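Local atomic coordinates of glycosyl hydrolase family 2, TIM barrel domain protein (Faecalibacterium prausnitzii A2-165, PDB entry 6ED2), a protein that probably hydrolyses beta-glucuronides, releasing glucuronic acid, as a family 2 glycosyl hydrolase of a human gut bacterium. Residues G331-L334 and P335-K338; F615-R618 and W619-P623. All blocks are in the same frame, centred on the assembly; numbering follows the deposited sequence.

How the interactions relate
Both contacts are local and belong to the TIM barrel domain, but one begins a helix and the other lies in the last part of a different one. Interaction 1 starts helix 334-347; interaction 2 belongs to helix 610-621, whose residues F615, R616 and W619 pack on the far end of helix 334-347 at I347. Their centres are 26 Å apart and their nearest atoms about 14 Å, so they do not touch. Interaction 1 is buried and faces a second subunit, with an aspartate N-cap that accepts from the amide and the hydroxyl of T336. Interaction 2 is only partly buried: an aromatic pair and an arginine face inward, threonine hydroxyls occupy the exposed side, and carbonyl oxygens are the groups needing partners.

Interaction 1 of 2, residues G331-L334 and P335-K338; sequences GLDL and PTVK
D333 is the N-cap residue of helix 334-347, the helix that follows the first parallel strand of the TIM barrel, and T336 supplies its donors. Two polar bonds converge on D333 OD2. T336 N gives one, 3.0 Å from OD2, arriving 46° out of the carboxylate plane; T336 OG1 gives the other at 2.6 Å, meeting the anti lone pair of OD2. The threonine hydroxyl stands beside its own backbone N (chi1 -54°), which lets the amide and hydroxyl of one residue reach the same oxygen. Aspartate suits the cap: its short arm holds an acceptor over the first turn, and its charge probably gains from the helix end. OD2 also makes a salt bridge with R328 of the second subunit.

Backbone bonds begin the regular turns, V337 N to D333 O at 3.0 Å and K338 N to L334 O at 2.9 Å. P335, lacking an amide hydrogen, costs nothing this early in a helix, and its CD lies 3.4 Å from D333 OD1. K338 NZ bonds to S70 O of the second subunit.

Apolar contact is slighter. L332 CD1 meets V337 CG2 at 4.0 Å, and V337 continues onto I363 and M366 of helix 361-370. Branched and compact, V337 fits closely against the cap: its CG2, beside the backbone N, comes within 3.2 Å of D333 O.

Interaction 2 of 2, residues F615-R618 and W619-P623; sequences FRKR and WTTLP
F615 CD1 sits over one face of the W619 indole, toward its rim and 3.3 Å from W619 CZ2. The ring planes are inclined at 43°, an oblique pairing, while F615 CB makes a CH-pi contact over the six-membered ring. Both side chains have CG beside the backbone N (chi1 -86° and -78°), which, one turn apart, sends both the same way. F319 meets the indole edge-to-face. On one face of the R618 guanidinium rests L622 CD1, 3.9 Å from CZ, while NH2 forms salt bridges with E577 and D569. E577 also accepts from W619 NE1. Replacing W619 by an alanine is likely to cost F615 CD1 the indole face it packs on and E577 the indole N-H.

Threonines suit the exposed C-terminal stretch because their hydroxyls bond back to the backbone. R616 O receives both T620 N (3.1 Å) and T620 OG1 (2.6 Å); T621 OG1 reaches K617 O at 2.6 Å. L622 N closes on R618 O at 2.8 Å.

R317, of strand 312-320, donates to the carbonyls of W619, L622 and P623. Helix 610-621 packs its F615 and W619 on I347 of helix 334-347, sets F615 and R618 against helix 554-570, and is tied through E577 to strand 574-580.

Interaction 1 of 2, residues G331-L334 and P335-K338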
ATOM      1  N   GLY A 331      -6.338  -0.433 -25.573  1.00 23.64           N
ATOM      2  CA  GLY A 331      -6.969   0.658 -26.298  1.00 24.12           C
ATOM      3  C   GLY A 331      -6.087   1.892 -26.352  1.00 23.17           C
ATOM      4  O   GLY A 331      -5.382   2.225 -25.396  1.00 25.24           O
ATOM      5  N   LEU A 332      -6.114   2.560 -27.501  1.00 22.72           N
ATOM      6  CA  LEU A 332      -5.384   3.803 -27.664  1.00 24.12           C
ATOM      7  C   LEU A 332      -6.018   4.868 -26.775  1.00 30.71           C
ATOM      8  O   LEU A 332      -7.247   4.986 -26.712  1.00 25.86           O
ATOM      9  CB  LEU A 332      -5.404   4.244 -29.135  1.00 21.06           C
ATOM     10  CG  LEU A 332      -4.743   5.610 -29.395  1.00 28.26           C
ATOM     11  CD1 LEU A 332      -3.237   5.553 -29.124  1.00 20.34           C
ATOM     12  CD2 LEU A 332      -5.003   6.113 -30.824  1.00 26.98           C
ATOM     13  N   ASP A 333      -5.182   5.614 -26.064  1.00 28.26           N
ATOM     14  CA  ASP A 333      -5.634   6.719 -25.227  1.00 21.37           C
ATOM     15  C   ASP A 333      -4.589   7.817 -25.342  1.00 26.59           C
ATOM     16  O   ASP A 333      -3.510   7.715 -24.748  1.00 28.09           O
ATOM     17  CB  ASP A 333      -5.822   6.301 -23.781  1.00 28.25           C
ATOM     18  CG  ASP A 333      -6.400   7.425 -22.937  1.00 31.30           C
ATOM     19  OD1 ASP A 333      -7.525   7.887 -23.258  1.00 27.70           O
ATOM     20  OD2 ASP A 333      -5.730   7.844 -21.966  1.00 33.45           O
ATOM     21  N   LEU A 334      -4.913   8.858 -26.107  1.00 23.16           N
ATOM     22  CA  LEU A 334      -3.966   9.946 -26.299  1.00 21.18           C
ATOM     23  C   LEU A 334      -3.561  10.651 -25.005  1.00 27.71           C
ATOM     24  O   LEU A 334      -2.411  11.120 -24.933  1.00 27.01           O
ATOM     25  CB  LEU A 334      -4.551  10.941 -27.308  1.00 23.63           C
ATOM     26  CG  LEU A 334      -4.735  10.325 -28.696  1.00 30.98           C
ATOM     27  CD1 LEU A 334      -5.294  11.339 -29.709  1.00 21.60           C
ATOM     28  CD2 LEU A 334      -3.404   9.732 -29.178  1.00 26.76           C
ATOM     29  N   PRO A 335      -4.417  10.803 -23.988  1.00 25.22           N
ATOM     30  CA  PRO A 335      -3.896  11.390 -22.738  1.00 26.95           C
ATOM     31  C   PRO A 335      -2.815  10.535 -22.103  1.00 25.21           C
ATOM     32  O   PRO A 335      -1.779  11.069 -21.686  1.00 20.54           O
ATOM     33  CB  PRO A 335      -5.152  11.516 -21.858  1.00 26.51           C
ATOM     34  CG  PRO A 335      -6.253  11.745 -22.873  1.00 27.69           C
ATOM     35  CD  PRO A 335      -5.890  10.760 -23.991  1.00 21.94           C
ATOM     36  N   THR A 336      -3.013   9.212 -22.046  1.00 25.58           N
ATOM     37  CA  THR A 336      -1.961   8.334 -21.527  1.00 25.93           C
ATOM     38  C   THR A 336      -0.696   8.433 -22.373  1.00 27.67           C
ATOM     39  O   THR A 336       0.420   8.454 -21.833  1.00 23.64           O
ATOM     40  CB  THR A 336      -2.440   6.883 -21.480  1.00 31.09           C
ATOM     41  OG1 THR A 336      -3.663   6.796 -20.748  1.00 28.91           O
ATOM     42  CG2 THR A 336      -1.390   6.011 -20.815  1.00 31.12           C
ATOM     43  N   VAL A 337      -0.854   8.513 -23.704  1.00 26.08           N
ATOM     44  CA  VAL A 337       0.304   8.614 -24.592  1.00 24.60           C
ATOM     45  C   VAL A 337       1.087   9.892 -24.313  1.00 27.49           C
ATOM     46  O   VAL A 337       2.325   9.876 -24.210  1.00 25.05           O
ATOM     47  CB  VAL A 337      -0.139   8.531 -26.065  1.00 29.77           C
ATOM     48  CG1 VAL A 337       1.041   8.799 -26.983  1.00 24.10           C
ATOM     49  CG2 VAL A 337      -0.754   7.147 -26.368  1.00 25.30           C
ATOM     50  N   LYS A 338       0.381  11.022 -24.183  1.00 25.23           N
ATOM     51  CA  LYS A 338       1.053  12.282 -23.872  1.00 22.05           C
ATOM     52  C   LYS A 338       1.788  12.185 -22.543  1.00 22.76           C
ATOM     53  O   LYS A 338       2.964  12.543 -22.440  1.00 25.79           O
ATOM     54  CB  LYS A 338       0.035  13.426 -23.843  1.00 23.90           C
ATOM     55  CG  LYS A 338       0.609  14.781 -23.407  1.00 23.63           C
ATOM     56  CD  LYS A 338       1.438  15.406 -24.515  1.00 25.31           C
ATOM     57  CE  LYS A 338       2.240  16.572 -24.012  1.00 21.97           C
ATOM     58  NZ  LYS A 338       3.079  17.157 -25.075  1.00 27.10           N
TER

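Interaction 2 of 2, residues F615-R618 and W619-P623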
ATOM      1  N   PHE A 615      17.244   5.963 -12.684  1.00 22.52           N
ATOM      2  CA  PHE A 615      17.447   6.071 -14.125  1.00 25.51           C
ATOM      3  C   PHE A 615      17.540   7.521 -14.563  1.00 31.39           C
ATOM      4  O   PHE A 615      18.326   7.847 -15.459  1.00 29.22           O
ATOM      5  CB  PHE A 615      16.329   5.361 -14.884  1.00 27.43           C
ATOM      6  CG  PHE A 615      16.568   3.890 -15.076  1.00 24.38           C
ATOM      7  CD1 PHE A 615      17.601   3.440 -15.895  1.00 25.50           C
ATOM      8  CD2 PHE A 615      15.772   2.952 -14.423  1.00 23.82           C
ATOM      9  CE1 PHE A 615      17.828   2.070 -16.074  1.00 24.85           C
ATOM     10  CE2 PHE A 615      15.991   1.573 -14.598  1.00 26.56           C
ATOM     11  CZ  PHE A 615      17.021   1.142 -15.418  1.00 25.36           C
ATOM     12  N   ARG A 616      16.747   8.405 -13.946  1.00 30.75           N
ATOM     13  CA  ARG A 616      16.777   9.813 -14.332  1.00 27.32           C
ATOM     14  C   ARG A 616      18.158  10.408 -14.103  1.00 30.13           C
ATOM     15  O   ARG A 616      18.696  11.116 -14.962  1.00 32.00           O
ATOM     16  CB  ARG A 616      15.724  10.608 -13.549  1.00 26.70           C
ATOM     17  CG  ARG A 616      15.780  12.098 -13.815  1.00 23.08           C
ATOM     18  CD  ARG A 616      14.568  12.806 -13.256  1.00 31.52           C
ATOM     19  NE  ARG A 616      14.338  14.078 -13.933  1.00 34.80           N
ATOM     20  CZ  ARG A 616      14.361  15.263 -13.321  1.00 41.81           C
ATOM     21  NH1 ARG A 616      14.597  15.342 -12.014  1.00 35.61           N
ATOM     22  NH2 ARG A 616      14.144  16.369 -14.018  1.00 32.38           N
ATOM     23  N   LYS A 617      18.740  10.150 -12.931  1.00 28.44           N
ATOM     24  CA  LYS A 617      20.080  10.653 -12.665  1.00 28.87           C
ATOM     25  C   LYS A 617      21.089  10.048 -13.632  1.00 33.73           C
ATOM     26  O   LYS A 617      21.947  10.757 -14.170  1.00 34.93           O
ATOM     27  CB  LYS A 617      20.479  10.371 -11.219  1.00 31.27           C
ATOM     28  CG  LYS A 617      21.935  10.765 -10.926  1.00 46.24           C
ATOM     29  CD  LYS A 617      22.251  10.724  -9.423  1.00 61.32           C
ATOM     30  CE  LYS A 617      23.758  10.726  -9.125  1.00 54.98           C
ATOM     31  NZ  LYS A 617      24.055  10.172  -7.754  1.00 55.91           N
ATOM     32  N   ARG A 618      20.995   8.740 -13.877  1.00 28.42           N
ATOM     33  CA  ARG A 618      21.948   8.101 -14.778  1.00 31.76           C
ATOM     34  C   ARG A 618      21.772   8.589 -16.216  1.00 30.49           C
ATOM     35  O   ARG A 618      22.735   9.029 -16.856  1.00 31.85           O
ATOM     36  CB  ARG A 618      21.802   6.576 -14.699  1.00 30.39           C
ATOM     37  CG  ARG A 618      22.677   5.809 -15.694  1.00 27.49           C
ATOM     38  CD  ARG A 618      22.548   4.293 -15.489  1.00 31.67           C
ATOM     39  NE  ARG A 618      23.069   3.541 -16.623  1.00 26.65           N
ATOM     40  CZ  ARG A 618      24.350   3.198 -16.764  1.00 29.21           C
ATOM     41  NH1 ARG A 618      25.242   3.540 -15.834  1.00 21.89           N
ATOM     42  NH2 ARG A 618      24.744   2.511 -17.833  1.00 27.83           N
ATOM     43  N   TRP A 619      20.540   8.541 -16.731  1.00 30.62           N
ATOM     44  CA  TRP A 619      20.323   8.771 -18.155  1.00 28.20           C
ATOM     45  C   TRP A 619      20.560  10.223 -18.541  1.00 30.86           C
ATOM     46  O   TRP A 619      20.988  10.492 -19.666  1.00 30.57           O
ATOM     47  CB  TRP A 619      18.910   8.341 -18.541  1.00 26.46           C
ATOM     48  CG  TRP A 619      18.770   6.859 -18.690  1.00 26.94           C
ATOM     49  CD1 TRP A 619      19.779   5.935 -18.714  1.00 27.34           C
ATOM     50  CD2 TRP A 619      17.553   6.128 -18.841  1.00 27.76           C
ATOM     51  NE1 TRP A 619      19.260   4.667 -18.871  1.00 22.76           N
ATOM     52  CE2 TRP A 619      17.895   4.763 -18.956  1.00 27.04           C
ATOM     53  CE3 TRP A 619      16.198   6.495 -18.892  1.00 26.95           C
ATOM     54  CZ2 TRP A 619      16.934   3.764 -19.123  1.00 21.11           C
ATOM     55  CZ3 TRP A 619      15.253   5.502 -19.049  1.00 23.13           C
ATOM     56  CH2 TRP A 619      15.628   4.153 -19.155  1.00 25.02           C
ATOM     57  N   THR A 620      20.272  11.168 -17.643  1.00 30.37           N
ATOM     58  CA  THR A 620      20.552  12.574 -17.910  1.00 34.41           C
ATOM     59  C   THR A 620      21.994  12.945 -17.619  1.00 34.20           C
ATOM     60  O   THR A 620      22.431  14.018 -18.033  1.00 39.94           O
ATOM     61  CB  THR A 620      19.629  13.489 -17.089  1.00 36.08           C
ATOM     62  OG1 THR A 620      19.923  13.341 -15.697  1.00 32.35           O
ATOM     63  CG2 THR A 620      18.149  13.164 -17.354  1.00 27.12           C
ATOM     64  N   THR A 621      22.734  12.089 -16.923  1.00 35.28           N
ATOM     65  CA  THR A 621      24.158  12.310 -16.706  1.00 36.48           C
ATOM     66  C   THR A 621      25.013  11.703 -17.816  1.00 38.61           C
ATOM     67  O   THR A 621      26.001  12.317 -18.234  1.00 37.64           O
ATOM     68  CB  THR A 621      24.571  11.735 -15.346  1.00 35.66           C
ATOM     69  OG1 THR A 621      23.933  12.489 -14.311  1.00 41.66           O
ATOM     70  CG2 THR A 621      26.074  11.805 -15.158  1.00 41.97           C
ATOM     71  N   LEU A 622      24.660  10.515 -18.309  1.00 34.47           N
ATOM     72  CA  LEU A 622      25.407   9.930 -19.421  1.00 33.72           C
ATOM     73  C   LEU A 622      25.325  10.839 -20.647  1.00 34.31           C
ATOM     74  O   LEU A 622      24.219  11.250 -21.037  1.00 34.51           O
ATOM     75  CB  LEU A 622      24.865   8.549 -19.780  1.00 30.70           C
ATOM     76  CG  LEU A 622      24.970   7.448 -18.728  1.00 32.54           C
ATOM     77  CD1 LEU A 622      24.334   6.159 -19.240  1.00 32.43           C
ATOM     78  CD2 LEU A 622      26.433   7.215 -18.358  1.00 31.24           C
ATOM     79  N   PRO A 623      26.447  11.165 -21.284  1.00 31.51           N
ATOM     80  CA  PRO A 623      26.386  11.944 -22.528  1.00 35.77           C
ATOM     81  C   PRO A 623      25.680  11.167 -23.627  1.00 36.85           C
ATOM     82  O   PRO A 623      25.556   9.937 -23.577  1.00 33.93           O
ATOM     83  CB  PRO A 623      27.864  12.193 -22.877  1.00 34.46           C
ATOM     84  CG  PRO A 623      28.607  11.116 -22.181  1.00 38.08           C
ATOM     85  CD  PRO A 623      27.833  10.849 -20.897  1.00 36.34           C
TER